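Local atomic coordinates of Crh-like protein 5 (Neosartorya fumigata, PDB entry 6IBU), a protein that cleaves chitin and transfers it to 1,6-beta-glucan, or to further chitin, cross-linking the polysaccharides of the fungal cell wall and septa. Residues Y22-D25 against S30-D33; Y142-D145 against A150-W153. All coordinates share one frame; numbering follows the deposited sequence.

Contact 1 of 2, residues Y22-D25 against S30-D33; sequences YTAD and SALD
A31 meets three residues of the strand end, D25, A24 and Y22: its methyl meets D25 O and the A24 methyl, while its carbonyl oxygen faces Y22 OH and also A24 CB. Just ahead of it S30, which is poorly ordered, starts a type I beta turn, the evidence being the backbone bond from D33 N to S30 O and the backbone angles of A31 and L32. That turn presents A31 with its CB directed at the strand, and A31 CB comes to 3.2 Å from D25 O, a close methyl-to-carbonyl contact. The same CB lies 4.3 Å from A24 CB, where the backbones are nearest, with A24 CA and A31 CA 5.4 Å apart. On the A31 carbonyl side, Y22 OH lies 3.7 Å from A31 O, too long for a bond; the hydroxyl is hydrogen-bonded instead to W35 NE1. The ring reaches there because Y22 CG is anti to the backbone N (chi1 168°), which carries the hydroxyl up beside the methyl of A24, while F66 meets the ring at about 55° between planes. L32 turns its CB away from the strand and packs on F26. With 114 Å² buried in all, this is a small van der Waals closure, in which the loop between strands 21-25 and 35-39 folds back on the strand it has just left, within the concanavalin-clan beta fold of the GH16 domain.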
# COMPACT_ATOMS: atom_id res chain seq x y z
N TYR A 22 12.81 -4.44 -9.12
CA TYR A 22 13.31 -3.31 -8.30
C TYR A 22 13.47 -3.80 -6.85
O TYR A 22 12.57 -4.42 -6.34
CB TYR A 22 12.37 -2.12 -8.38
CG TYR A 22 12.68 -1.07 -7.36
CD1 TYR A 22 13.61 -0.09 -7.63
CD2 TYR A 22 12.08 -1.09 -6.11
CE1 TYR A 22 13.93 0.89 -6.70
CE2 TYR A 22 12.38 -0.12 -5.17
CZ TYR A 22 13.32 0.85 -5.46
OH TYR A 22 13.64 1.78 -4.52
N THR A 23 14.63 -3.58 -6.25
CA THR A 23 14.94 -3.93 -4.85
C THR A 23 15.59 -2.72 -4.18
O THR A 23 16.38 -2.02 -4.81
CB THR A 23 15.81 -5.19 -4.73
OG1 THR A 23 17.03 -4.96 -5.43
CG2 THR A 23 15.17 -6.44 -5.29
N ALA A 24 15.19 -2.44 -2.95
CA ALA A 24 15.75 -1.39 -2.08
C ALA A 24 15.99 -2.04 -0.72
O ALA A 24 15.04 -2.59 -0.17
CB ALA A 24 14.80 -0.23 -2.00
N ASP A 25 17.24 -2.09 -0.28
CA ASP A 25 17.61 -2.31 1.14
C ASP A 25 17.57 -0.92 1.79
O ASP A 25 18.32 -0.06 1.39
CB ASP A 25 18.96 -3.03 1.20
CG ASP A 25 19.34 -3.56 2.58
OD1 ASP A 25 18.57 -3.32 3.54
OD2 ASP A 25 20.41 -4.21 2.70
N SER A 30 20.85 6.04 0.35
CA SER A 30 20.65 5.95 -1.12
C SER A 30 19.25 5.44 -1.47
O SER A 30 18.64 6.00 -2.39
CB SER A 30 21.70 5.04 -1.75
N ALA A 31 18.76 4.41 -0.78
CA ALA A 31 17.54 3.64 -1.10
C ALA A 31 16.32 4.51 -1.43
O ALA A 31 15.42 3.97 -2.07
CB ALA A 31 17.24 2.69 0.04
N LEU A 32 16.28 5.80 -1.09
CA LEU A 32 15.09 6.63 -1.41
C LEU A 32 15.16 7.28 -2.79
O LEU A 32 14.31 8.14 -3.05
CB LEU A 32 14.89 7.68 -0.32
CG LEU A 32 14.58 7.08 1.05
CD1 LEU A 32 13.96 8.13 1.96
CD2 LEU A 32 13.68 5.86 0.92
N ASP A 33 16.09 6.84 -3.65
CA ASP A 33 16.33 7.39 -5.00
C ASP A 33 15.05 7.44 -5.85
O ASP A 33 14.78 8.50 -6.39
CB ASP A 33 17.40 6.57 -5.72
CG ASP A 33 18.79 7.02 -5.32
OD1 ASP A 33 18.90 8.07 -4.62
OD2 ASP A 33 19.76 6.34 -5.72

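Contact 2 of 2, residues Y142-D145 against A150-W153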
# COMPACT_ATOMS: atom_id res chain seq x y z
N TYR A 142 5.49 -8.83 3.93
CA TYR A 142 4.12 -8.67 3.38
C TYR A 142 4.24 -8.68 1.86
O TYR A 142 4.89 -7.81 1.28
CB TYR A 142 3.51 -7.39 3.93
CG TYR A 142 3.34 -7.39 5.42
CD1 TYR A 142 2.16 -7.84 6.01
CD2 TYR A 142 4.35 -6.92 6.25
CE1 TYR A 142 2.00 -7.82 7.39
CE2 TYR A 142 4.19 -6.87 7.62
CZ TYR A 142 3.01 -7.31 8.20
OH TYR A 142 2.87 -7.28 9.56
N THR A 143 3.62 -9.67 1.24
CA THR A 143 3.76 -9.93 -0.21
C THR A 143 2.39 -9.86 -0.88
O THR A 143 1.47 -10.51 -0.41
CB THR A 143 4.40 -11.30 -0.44
OG1 THR A 143 5.58 -11.35 0.36
CG2 THR A 143 4.71 -11.55 -1.90
N ILE A 144 2.30 -9.11 -1.97
CA ILE A 144 1.10 -9.05 -2.84
C ILE A 144 1.51 -9.56 -4.21
O ILE A 144 2.34 -8.93 -4.80
CB ILE A 144 0.56 -7.62 -2.92
CG1 ILE A 144 0.08 -7.13 -1.56
CG2 ILE A 144 -0.55 -7.55 -3.97
CD1 ILE A 144 -0.27 -5.66 -1.51
N ASP A 145 0.98 -10.69 -4.63
CA ASP A 145 1.13 -11.24 -6.00
C ASP A 145 -0.08 -10.78 -6.81
O ASP A 145 -1.20 -10.98 -6.38
CB ASP A 145 1.31 -12.76 -5.99
CG ASP A 145 2.77 -13.14 -5.69
OD1 ASP A 145 3.63 -13.08 -6.64
OD2 ASP A 145 3.05 -13.45 -4.50
N ALA A 150 -5.79 -13.05 -10.45
CA ALA A 150 -5.92 -13.06 -8.98
C ALA A 150 -4.93 -12.12 -8.31
O ALA A 150 -3.79 -11.98 -8.77
CB ALA A 150 -5.72 -14.45 -8.44
N VAL A 151 -5.36 -11.53 -7.20
CA VAL A 151 -4.48 -10.88 -6.20
C VAL A 151 -4.30 -11.86 -5.04
O VAL A 151 -5.29 -12.34 -4.49
CB VAL A 151 -5.08 -9.56 -5.73
CG1 VAL A 151 -4.34 -9.02 -4.52
CG2 VAL A 151 -5.10 -8.55 -6.87
N THR A 152 -3.06 -12.13 -4.66
CA THR A 152 -2.75 -13.03 -3.54
C THR A 152 -1.99 -12.23 -2.50
O THR A 152 -1.03 -11.58 -2.87
CB THR A 152 -1.99 -14.27 -4.01
OG1 THR A 152 -2.77 -14.87 -5.05
CG2 THR A 152 -1.75 -15.24 -2.88
N TRP A 153 -2.45 -12.27 -1.26
CA TRP A 153 -1.72 -11.69 -0.10
C TRP A 153 -0.97 -12.84 0.57
O TRP A 153 -1.58 -13.86 0.80
CB TRP A 153 -2.68 -11.06 0.91
CG TRP A 153 -3.34 -9.77 0.53
CD1 TRP A 153 -3.04 -8.53 0.99
CD2 TRP A 153 -4.50 -9.61 -0.31
NE1 TRP A 153 -3.91 -7.61 0.47
CE2 TRP A 153 -4.81 -8.24 -0.33
CE3 TRP A 153 -5.27 -10.49 -1.09
CZ2 TRP A 153 -5.88 -7.73 -1.07
CZ3 TRP A 153 -6.33 -9.98 -1.80
CH2 TRP A 153 -6.63 -8.62 -1.79
O HOH W 1 -1.74 -13.62 -7.57
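The indole of W153 takes V151 CG1 on one face, 3.5 Å above the ring plane and offset toward the rim, while I144 approaches obliquely, its CG1 4.3 Å from W153 CD1. Beyond the hairpin, W101 meets this indole edge-to-face, R161 makes a cation-pi contact with it, and D100 O accepts from NE1, so the rotation of the ring is fixed by several partners. I144 and V151 lie side by side and point the same way: CG2 of I144 and CG1 of V151, each anti to its own backbone nitrogen (chi1 of V151 169°), touch at 4.1 Å. I144, V151 and W153 thus form one apolar face, which packs on V99 of strand 98-105.

The side chains of D145 and T152 lie on the other face, and between the strands their backbones form an antiparallel hydrogen-bonded pair. D145 N gives its hydrogen to T152 O at 2.8 Å, and T152 N returns one to D145 O at the same length, with N-H...O angles of 156° and 166°. I144 and W153 form the neighbouring non-hydrogen-bonded pair, where I144 CA stands 3.3 Å from T152 O in a CA-H...O contact. A water joins the turn end of the pairing: it donates to A150 O at 2.9 Å, is bonded to T152 OG1, and is a second, weak partner of D145 O. Chemically, the hairpin has a hydrocarbon and aromatic face, with the side chain of W153 about 7 Å from that of E98, the probable nucleophile, and a second face carrying D145 and T152; backbone bonds join the strands between them, and A150 O is served by the water and by T147 OG1.

Contact 1 comes first along the chain, wholly before contact 2, and their centres lie 21 Å apart, with about 11 Å between nearest atoms. Both nevertheless reach one antiparallel sheet: strand 21-25 pairs with 212-223, which pairs with 71-78, which in turn pairs with 140-146, the first strand of the hairpin in contact 2. Contact 1 sits farther out, about 17 Å from the chain centre against 11 Å, and joins the end of strand 21-25 to the loop that leads to strand 35-39. Contact 2 instead packs against strand 98-105 of the seven-stranded sheet, so its apolar face lies where the two sheets meet, beside the probable catalytic glutamates E98 and E102; contact 1 is away from those sites.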